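Local structure of N5-carboxyaminoimidazole ribonucleotide synthetase (Bacillus anthracis, 3QFF) at residues 8-13 with 303-308; 129-134 with 144-149; 151-156 with 186-191. The protein probably catalyses, as a PurK enzyme, the ATP-dependent carboxylation of 5-aminoimidazole ribonucleotide with bicarbonate to N5-carboxyaminoimidazole ribonucleotide in purine biosynthesis. All blocks are in the same frame, centred on the assembly; numbering follows the deposited sequence.

Contacts 2 and 3 share one antiparallel sheet of the ATP-grasp region, their centres about 8 Å apart. Contact 3 is buried, pairing strands 150-154 and 185-189 beside the bound ADP, whereas contact 2 lies at the surface, where a salt bridge and a leucine join strand 130-133 to helix 136-146. The two meet directly, since strand 130-133 pairs with strand 185-189. Contact 1 lies across the chain's centre, its nearest atoms about 29 Å from either. Partly buried and without a salt bridge, it brings the N-terminal residues to a helix end through one backbone hydrogen bond, a weak side-chain one and apolar contacts, close to the second subunit.

Contact 1. Residues 8-13 with 303-308; sequences TRIILP and CNLPLG
Asn304 sets its side chain against the backbone of Arg9 just where helix 294-303 ends. With positive phi, it is the C-prime residue of a Schellman motif, in which Leu305 N returns to Arg300 O and Asn304 N to Ala301 O. Its CB points at the N-terminal loop and lies 3.2 Å from Arg9 O. CG stands anti to the backbone N (chi1 -159°) and keeps near the same carbonyl oxygen, at 3.8 Å. At the tip the amide divides its work: ND2 makes a weak hydrogen bond of 3.4 Å to Arg9 O and another bond to Met7 O, while OD1 is held by Ser206 OG. The turned chain also leaves the carbonyl of Cys303 facing the loop, where Ile11 N donates to Cys303 O over 3.0 Å in a nearly straight bond (167°). Around this bond the packing is largely apolar. Ile11 CB meets Cys303 SG at 3.9 Å, and Tyr38 touches both Cys303 and Leu305 while its OH hydrogen-bonds Ile11 O. Asn334 of the second subunit packs on Ile10, placing the contact near the dimer interface. Ile10 crosses Leu305 at about a right angle, its CG2 3.9 Å from Leu305 CD2.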
# COMPACT_ATOMS: atom_id res chain seq x y z
N THR A 8 15.75 -18.21 14.27
CA THR A 8 15.05 -18.94 13.22
C THR A 8 13.53 -18.71 13.25
O THR A 8 12.83 -19.10 12.31
CB THR A 8 15.35 -20.47 13.29
OG1 THR A 8 16.38 -20.74 14.26
CG2 THR A 8 15.79 -20.99 11.92
N ARG A 9 13.03 -18.08 14.32
CA ARG A 9 11.56 -17.96 14.54
C ARG A 9 10.85 -17.03 13.54
O ARG A 9 11.09 -15.81 13.51
CB ARG A 9 11.28 -17.51 15.97
CG ARG A 9 9.80 -17.54 16.38
CD ARG A 9 9.72 -17.57 17.90
NE ARG A 9 8.36 -17.49 18.39
CZ ARG A 9 8.01 -17.63 19.67
NH1 ARG A 9 8.93 -17.85 20.60
NH2 ARG A 9 6.74 -17.54 20.01
N ILE A 10 9.96 -17.62 12.75
CA ILE A 10 9.22 -16.91 11.71
C ILE A 10 7.74 -16.90 12.04
O ILE A 10 7.18 -17.92 12.44
CB ILE A 10 9.44 -17.57 10.32
CG1 ILE A 10 10.92 -17.49 9.91
CG2 ILE A 10 8.52 -16.94 9.26
CD1 ILE A 10 11.29 -18.38 8.70
N ILE A 11 7.12 -15.74 11.88
CA ILE A 11 5.66 -15.59 12.05
C ILE A 11 5.01 -15.50 10.66
O ILE A 11 5.11 -14.47 9.98
CB ILE A 11 5.30 -14.34 12.90
CG1 ILE A 11 6.10 -14.29 14.21
CG2 ILE A 11 3.79 -14.25 13.12
CD1 ILE A 11 5.85 -15.50 15.20
N LEU A 12 4.35 -16.59 10.27
CA LEU A 12 3.82 -16.72 8.92
C LEU A 12 2.54 -15.93 8.66
O LEU A 12 1.73 -15.74 9.58
CB LEU A 12 3.57 -18.21 8.58
CG LEU A 12 4.81 -19.09 8.44
CD1 LEU A 12 4.43 -20.58 8.30
CD2 LEU A 12 5.70 -18.61 7.28
N PRO A 13 2.34 -15.50 7.41
CA PRO A 13 1.04 -14.96 6.99
C PRO A 13 -0.10 -15.82 7.50
O PRO A 13 0.01 -17.05 7.48
CB PRO A 13 1.13 -15.04 5.48
CG PRO A 13 2.61 -14.74 5.20
CD PRO A 13 3.34 -15.45 6.32
N CYS A 303 8.42 -10.25 12.08
CA CYS A 303 7.97 -11.58 11.71
C CYS A 303 9.13 -12.43 11.17
O CYS A 303 8.95 -13.63 10.92
CB CYS A 303 6.85 -11.52 10.66
SG CYS A 303 5.29 -10.82 11.24
N ASN A 304 10.30 -11.81 11.01
CA ASN A 304 11.50 -12.46 10.49
C ASN A 304 11.32 -12.98 9.06
O ASN A 304 11.72 -14.10 8.72
CB ASN A 304 11.99 -13.56 11.46
CG ASN A 304 13.46 -13.93 11.26
OD1 ASN A 304 14.25 -13.13 10.74
ND2 ASN A 304 13.84 -15.14 11.69
N LEU A 305 10.69 -12.18 8.22
CA LEU A 305 10.66 -12.43 6.79
C LEU A 305 11.84 -11.71 6.15
O LEU A 305 12.43 -10.80 6.76
CB LEU A 305 9.35 -11.93 6.18
CG LEU A 305 8.05 -12.33 6.89
CD1 LEU A 305 6.89 -11.63 6.23
CD2 LEU A 305 7.85 -13.86 6.89
N PRO A 306 12.22 -12.10 4.92
CA PRO A 306 13.28 -11.32 4.27
C PRO A 306 12.86 -9.85 4.14
O PRO A 306 11.68 -9.56 3.88
CB PRO A 306 13.35 -11.96 2.88
CG PRO A 306 12.87 -13.37 3.09
CD PRO A 306 11.71 -13.17 4.04
N LEU A 307 13.81 -8.94 4.33
CA LEU A 307 13.50 -7.52 4.22
C LEU A 307 13.36 -7.13 2.75
O LEU A 307 13.99 -7.72 1.89
CB LEU A 307 14.56 -6.68 4.94
CG LEU A 307 14.72 -6.93 6.44
CD1 LEU A 307 15.80 -6.00 7.05
CD2 LEU A 307 13.39 -6.79 7.22
N GLY A 308 12.51 -6.15 2.47
CA GLY A 308 12.41 -5.64 1.10
C GLY A 308 13.47 -4.59 0.80
O GLY A 308 14.19 -4.15 1.69

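Contact 2. Residues 129-134 with 144-149; sequences TYRLVQ and AELSYP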
# COMPACT_ATOMS: atom_id res chain seq x y z
N THR A 129 27.25 18.37 23.18
CA THR A 129 27.74 18.26 24.54
C THR A 129 26.58 18.60 25.49
O THR A 129 25.75 19.46 25.20
CB THR A 129 29.02 19.10 24.73
OG1 THR A 129 28.89 20.32 24.01
CG2 THR A 129 30.22 18.38 24.12
N TYR A 130 26.48 17.84 26.57
CA TYR A 130 25.28 17.89 27.40
C TYR A 130 25.61 17.62 28.86
O TYR A 130 26.64 17.00 29.16
CB TYR A 130 24.24 16.86 26.89
CG TYR A 130 24.71 15.42 27.01
CD1 TYR A 130 25.60 14.87 26.08
CD2 TYR A 130 24.27 14.60 28.06
CE1 TYR A 130 26.04 13.54 26.19
CE2 TYR A 130 24.71 13.27 28.17
CZ TYR A 130 25.59 12.76 27.24
OH TYR A 130 26.04 11.45 27.35
N ARG A 131 24.74 18.10 29.75
CA ARG A 131 24.85 17.87 31.19
C ARG A 131 23.50 17.54 31.80
O ARG A 131 22.48 18.18 31.49
CB ARG A 131 25.39 19.11 31.92
CG ARG A 131 26.79 19.56 31.53
CD ARG A 131 27.87 18.57 31.94
NE ARG A 131 29.20 19.11 31.62
CZ ARG A 131 29.87 18.86 30.50
NH1 ARG A 131 29.38 18.05 29.56
NH2 ARG A 131 31.07 19.41 30.33
N LEU A 132 23.49 16.54 32.68
CA LEU A 132 22.28 16.21 33.43
C LEU A 132 21.97 17.33 34.43
O LEU A 132 22.88 17.82 35.10
CB LEU A 132 22.47 14.88 34.18
CG LEU A 132 21.28 14.36 34.97
CD1 LEU A 132 20.16 13.92 34.02
CD2 LEU A 132 21.72 13.23 35.92
N VAL A 133 20.70 17.72 34.52
CA VAL A 133 20.27 18.75 35.46
C VAL A 133 19.13 18.21 36.34
O VAL A 133 17.99 18.01 35.88
CB VAL A 133 19.86 20.08 34.76
CG1 VAL A 133 19.24 21.08 35.75
CG2 VAL A 133 21.07 20.69 34.06
N GLN A 134 19.46 17.95 37.60
CA GLN A 134 18.50 17.40 38.55
C GLN A 134 18.12 18.43 39.63
O GLN A 134 17.14 18.24 40.36
CB GLN A 134 19.05 16.11 39.19
CG GLN A 134 19.14 14.94 38.21
CD GLN A 134 19.58 13.62 38.87
OE1 GLN A 134 20.51 13.59 39.67
NE2 GLN A 134 18.90 12.52 38.51
N ALA A 144 27.41 27.41 33.31
CA ALA A 144 28.81 27.82 33.41
C ALA A 144 29.70 27.05 32.44
O ALA A 144 30.50 27.66 31.72
CB ALA A 144 29.31 27.68 34.85
N GLU A 145 29.57 25.72 32.43
CA GLU A 145 30.40 24.83 31.60
C GLU A 145 30.12 24.98 30.10
O GLU A 145 31.05 25.02 29.29
CB GLU A 145 30.20 23.36 31.99
CG GLU A 145 30.86 22.91 33.29
CD GLU A 145 30.33 21.55 33.74
OE1 GLU A 145 29.12 21.46 34.08
OE2 GLU A 145 31.12 20.58 33.77
N LEU A 146 28.83 25.04 29.74
CA LEU A 146 28.43 24.99 28.33
C LEU A 146 28.24 26.36 27.68
O LEU A 146 28.29 26.48 26.46
CB LEU A 146 27.15 24.15 28.14
CG LEU A 146 27.10 22.69 28.59
CD1 LEU A 146 25.85 22.02 28.04
CD2 LEU A 146 28.35 21.91 28.18
N SER A 147 28.00 27.38 28.52
CA SER A 147 27.81 28.76 28.08
C SER A 147 26.58 28.93 27.18
O SER A 147 25.77 28.00 27.03
CB SER A 147 29.08 29.32 27.42
OG SER A 147 28.97 30.72 27.20
N TYR A 148 26.43 30.12 26.60
CA TYR A 148 25.31 30.43 25.71
C TYR A 148 25.75 30.36 24.24
O TYR A 148 26.92 30.62 23.92
CB TYR A 148 24.75 31.83 26.02
CG TYR A 148 24.25 31.99 27.43
CD1 TYR A 148 22.99 31.51 27.81
CD2 TYR A 148 25.03 32.63 28.40
CE1 TYR A 148 22.52 31.66 29.12
CE2 TYR A 148 24.57 32.78 29.71
CZ TYR A 148 23.32 32.30 30.05
OH TYR A 148 22.87 32.45 31.34
N PRO A 149 24.82 29.98 23.34
CA PRO A 149 23.45 29.52 23.61
C PRO A 149 23.35 28.03 23.98
O PRO A 149 24.28 27.26 23.72
CB PRO A 149 22.72 29.81 22.30
CG PRO A 149 23.77 29.74 21.26
CD PRO A 149 25.05 30.17 21.89
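Arg131 and Glu145 form a salt bridge between the edge strand 130-133 and the last turn of helix 136-146. The helix links this strand to strand 150-154, which runs parallel to it with strand 185-189 inserted between them, a split beta-alpha-beta unit within the ATP-grasp fold. NE of Arg131 is shared between both carboxylate oxygens, through weak hydrogen bonds of 3.2 Å to Glu145 OE2 and 3.4 Å to Glu145 OE1. Glu145 approaches at the edge of the guanidinium, yet the two flat groups are 70° apart, so they do not face each other in the two-pronged way of a coplanar ion pair. Over one guanidinium face, above its centre, sits Leu146 CD2, 4.1 Å from Arg131 CZ.

The next shell fixes the rotation of the arginine. A bend at chi2 (-67°) turns CD aside, and the chain folds back until NH1 donates to Tyr130 O over 3.0 Å. That oxygen is close to the guanidinium plane, whereas NH1 stands above the plane of the Tyr130 carbonyl. Ala142 on the same helix also touches Arg131. Leu146 is buried and reaches inward to Leu187 on the neighbouring strand. Its other methyl, CD1, lies 3.8 Å from Thr129 O, just before the edge strand.

Contact 3. Residues 151-156 with 186-191; sequences VLKTTT and ILEKWV. With ADP (adenosine-5'-diphosphate), chain C.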
# COMPACT_ATOMS: atom_id res chain seq x y z
N VAL A 151 20.16 24.73 25.28
CA VAL A 151 18.78 24.30 25.36
C VAL A 151 18.57 23.38 26.57
O VAL A 151 19.29 22.38 26.74
CB VAL A 151 18.34 23.56 24.07
CG1 VAL A 151 16.85 23.31 24.09
CG2 VAL A 151 18.74 24.36 22.83
N LEU A 152 17.61 23.74 27.42
CA LEU A 152 17.22 22.90 28.53
C LEU A 152 15.97 22.12 28.15
O LEU A 152 14.95 22.72 27.83
CB LEU A 152 16.94 23.75 29.77
CG LEU A 152 16.74 22.99 31.09
CD1 LEU A 152 18.04 22.34 31.53
CD2 LEU A 152 16.23 23.95 32.15
N LYS A 153 16.06 20.80 28.17
CA LYS A 153 14.92 19.95 27.85
C LYS A 153 14.67 18.98 29.00
O LYS A 153 15.61 18.59 29.68
CB LYS A 153 15.17 19.14 26.56
CG LYS A 153 16.01 19.84 25.51
CD LYS A 153 16.03 19.04 24.21
CE LYS A 153 17.19 19.48 23.33
NZ LYS A 153 17.56 18.45 22.31
N THR A 154 13.41 18.60 29.22
CA THR A 154 13.09 17.57 30.20
C THR A 154 13.58 16.22 29.69
O THR A 154 13.54 15.97 28.48
CB THR A 154 11.58 17.47 30.50
OG1 THR A 154 10.88 17.12 29.29
CG2 THR A 154 11.03 18.78 31.05
N THR A 155 14.04 15.35 30.59
CA THR A 155 14.57 14.04 30.18
C THR A 155 13.48 13.08 29.72
O THR A 155 13.74 12.20 28.91
CB THR A 155 15.39 13.37 31.31
OG1 THR A 155 14.62 13.32 32.51
CG2 THR A 155 16.70 14.12 31.56
N THR A 156 12.26 13.24 30.24
CA THR A 156 11.17 12.33 29.89
C THR A 156 9.90 13.05 29.49
O THR A 156 9.79 14.27 29.66
CB THR A 156 10.82 11.37 31.05
OG1 THR A 156 10.27 12.13 32.14
CG2 THR A 156 12.05 10.60 31.53
N ILE A 186 17.99 17.94 30.91
CA ILE A 186 19.31 17.91 30.33
C ILE A 186 19.54 19.29 29.71
O ILE A 186 18.62 19.87 29.15
CB ILE A 186 19.41 16.76 29.27
CG1 ILE A 186 20.84 16.52 28.82
CG2 ILE A 186 18.49 17.00 28.05
CD1 ILE A 186 20.92 15.44 27.74
N LEU A 187 20.75 19.81 29.83
CA LEU A 187 21.13 21.01 29.10
C LEU A 187 22.12 20.62 28.01
O LEU A 187 23.12 19.96 28.28
CB LEU A 187 21.75 22.06 30.01
CG LEU A 187 22.02 23.44 29.37
CD1 LEU A 187 20.77 24.29 29.44
CD2 LEU A 187 23.17 24.16 30.06
N GLU A 188 21.84 21.05 26.78
CA GLU A 188 22.69 20.76 25.62
C GLU A 188 23.26 22.03 25.01
O GLU A 188 22.57 23.05 24.93
CB GLU A 188 21.88 20.07 24.53
CG GLU A 188 21.25 18.74 24.91
CD GLU A 188 20.46 18.15 23.76
OE1 GLU A 188 19.66 17.22 24.00
OE2 GLU A 188 20.62 18.62 22.61
N LYS A 189 24.51 21.96 24.55
CA LYS A 189 25.09 23.02 23.73
C LYS A 189 24.27 23.21 22.47
O LYS A 189 23.83 22.25 21.85
CB LYS A 189 26.54 22.70 23.34
CG LYS A 189 27.59 23.53 24.04
CD LYS A 189 28.98 23.15 23.56
CE LYS A 189 30.05 23.57 24.57
NZ LYS A 189 31.14 22.55 24.67
N TRP A 190 24.06 24.47 22.11
CA TRP A 190 23.39 24.82 20.87
C TRP A 190 24.25 24.37 19.69
O TRP A 190 25.43 24.71 19.61
CB TRP A 190 23.15 26.33 20.80
CG TRP A 190 22.44 26.79 19.56
CD1 TRP A 190 23.01 27.29 18.41
CD2 TRP A 190 21.02 26.82 19.35
NE1 TRP A 190 22.03 27.61 17.50
CE2 TRP A 190 20.80 27.34 18.05
CE3 TRP A 190 19.92 26.45 20.13
CZ2 TRP A 190 19.52 27.50 17.51
CZ3 TRP A 190 18.64 26.61 19.59
CH2 TRP A 190 18.45 27.13 18.29
N VAL A 191 23.66 23.59 18.80
CA VAL A 191 24.36 23.15 17.60
C VAL A 191 23.97 24.08 16.47
O VAL A 191 22.78 24.20 16.14
CB VAL A 191 24.01 21.68 17.23
CG1 VAL A 191 24.92 21.18 16.12
CG2 VAL A 191 24.11 20.77 18.45
PB ADP C . 11.33 17.02 20.65
O1B ADP C . 10.22 17.83 21.29
O2B ADP C . 11.60 15.72 21.37
O3B ADP C . 11.20 16.91 19.15
PA ADP C . 14.06 17.90 20.12
O1A ADP C . 13.92 17.14 18.82
O2A ADP C . 15.17 17.54 21.08
O3A ADP C . 12.66 17.92 20.93
O5' ADP C . 14.27 19.45 19.77
C5' ADP C . 13.23 20.18 19.13
C4' ADP C . 13.84 21.19 18.17
O4' ADP C . 14.71 22.06 18.88
C3' ADP C . 14.68 20.51 17.10
O3' ADP C . 13.92 20.31 15.90
C2' ADP C . 15.84 21.46 16.88
O2' ADP C . 15.57 22.33 15.79
C1' ADP C . 15.93 22.28 18.16
N9 ADP C . 17.09 21.84 18.98
C8 ADP C . 17.07 20.90 19.94
N7 ADP C . 18.30 20.74 20.50
C5 ADP C . 19.14 21.59 19.89
C6 ADP C . 20.58 21.94 19.99
N6 ADP C . 21.39 21.32 20.89
N1 ADP C . 21.05 22.90 19.16
C2 ADP C . 20.27 23.52 18.26
N3 ADP C . 18.96 23.26 18.12
C4 ADP C . 18.34 22.32 18.89
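Lys153 and Glu188 meet on the ADP-facing side of two antiparallel strands in the ATP-grasp nucleotide pocket. The ladder beneath them is tight: the hydrogen-bonded pairs Val151-Glu188 and Lys153-Ile186 flank the non-hydrogen-bonded pair Leu152-Leu187. Ile186 N donates to Lys153 O at 2.8 Å.

The side chains of Lys153 and Glu188 cross at about a right angle, and Lys153 NZ forms a salt bridge with Glu188, facing both carboxylate oxygens through weak hydrogen bonds, the shorter 3.0 Å to OE1. The same NZ bonds ADP N7 and, at 2.8 Å, ADP O2A, tying base to alpha-phosphate. Glu188 CG is anti to the carbonyl carbon (chi1 -60°), and the extended chain carries OE2 to ADP N6 as acceptor and OE1 to a second partner, Lys117. Beyond the strand pairing, the backbone reads the adenine edge: ADP N6 donates to Lys189 O over 2.8 Å, and Val191 N donates almost straight (177°) to ADP N1 at 2.7 Å.

The Trp190 end is more exposed yet still close-packed: ADP C2 lies over one ring face, offset toward the rim and 3.5 Å from Trp190 CE3, while Val151 CG2 abuts the ring edge. The looser touch is at the other end, where Thr155 CG2 comes no nearer than 4.1 Å to Ile186 N, although Thr155 is buried and its OG1 bonds Glu184.

Leu152 and Leu187 point to the opposite side of the sheet, where helix 136-146 packs on both and helix 173-182 on Leu152. Strands 164-167 and 130-133 continue the sheet beside strands 150-154 and 185-189 respectively.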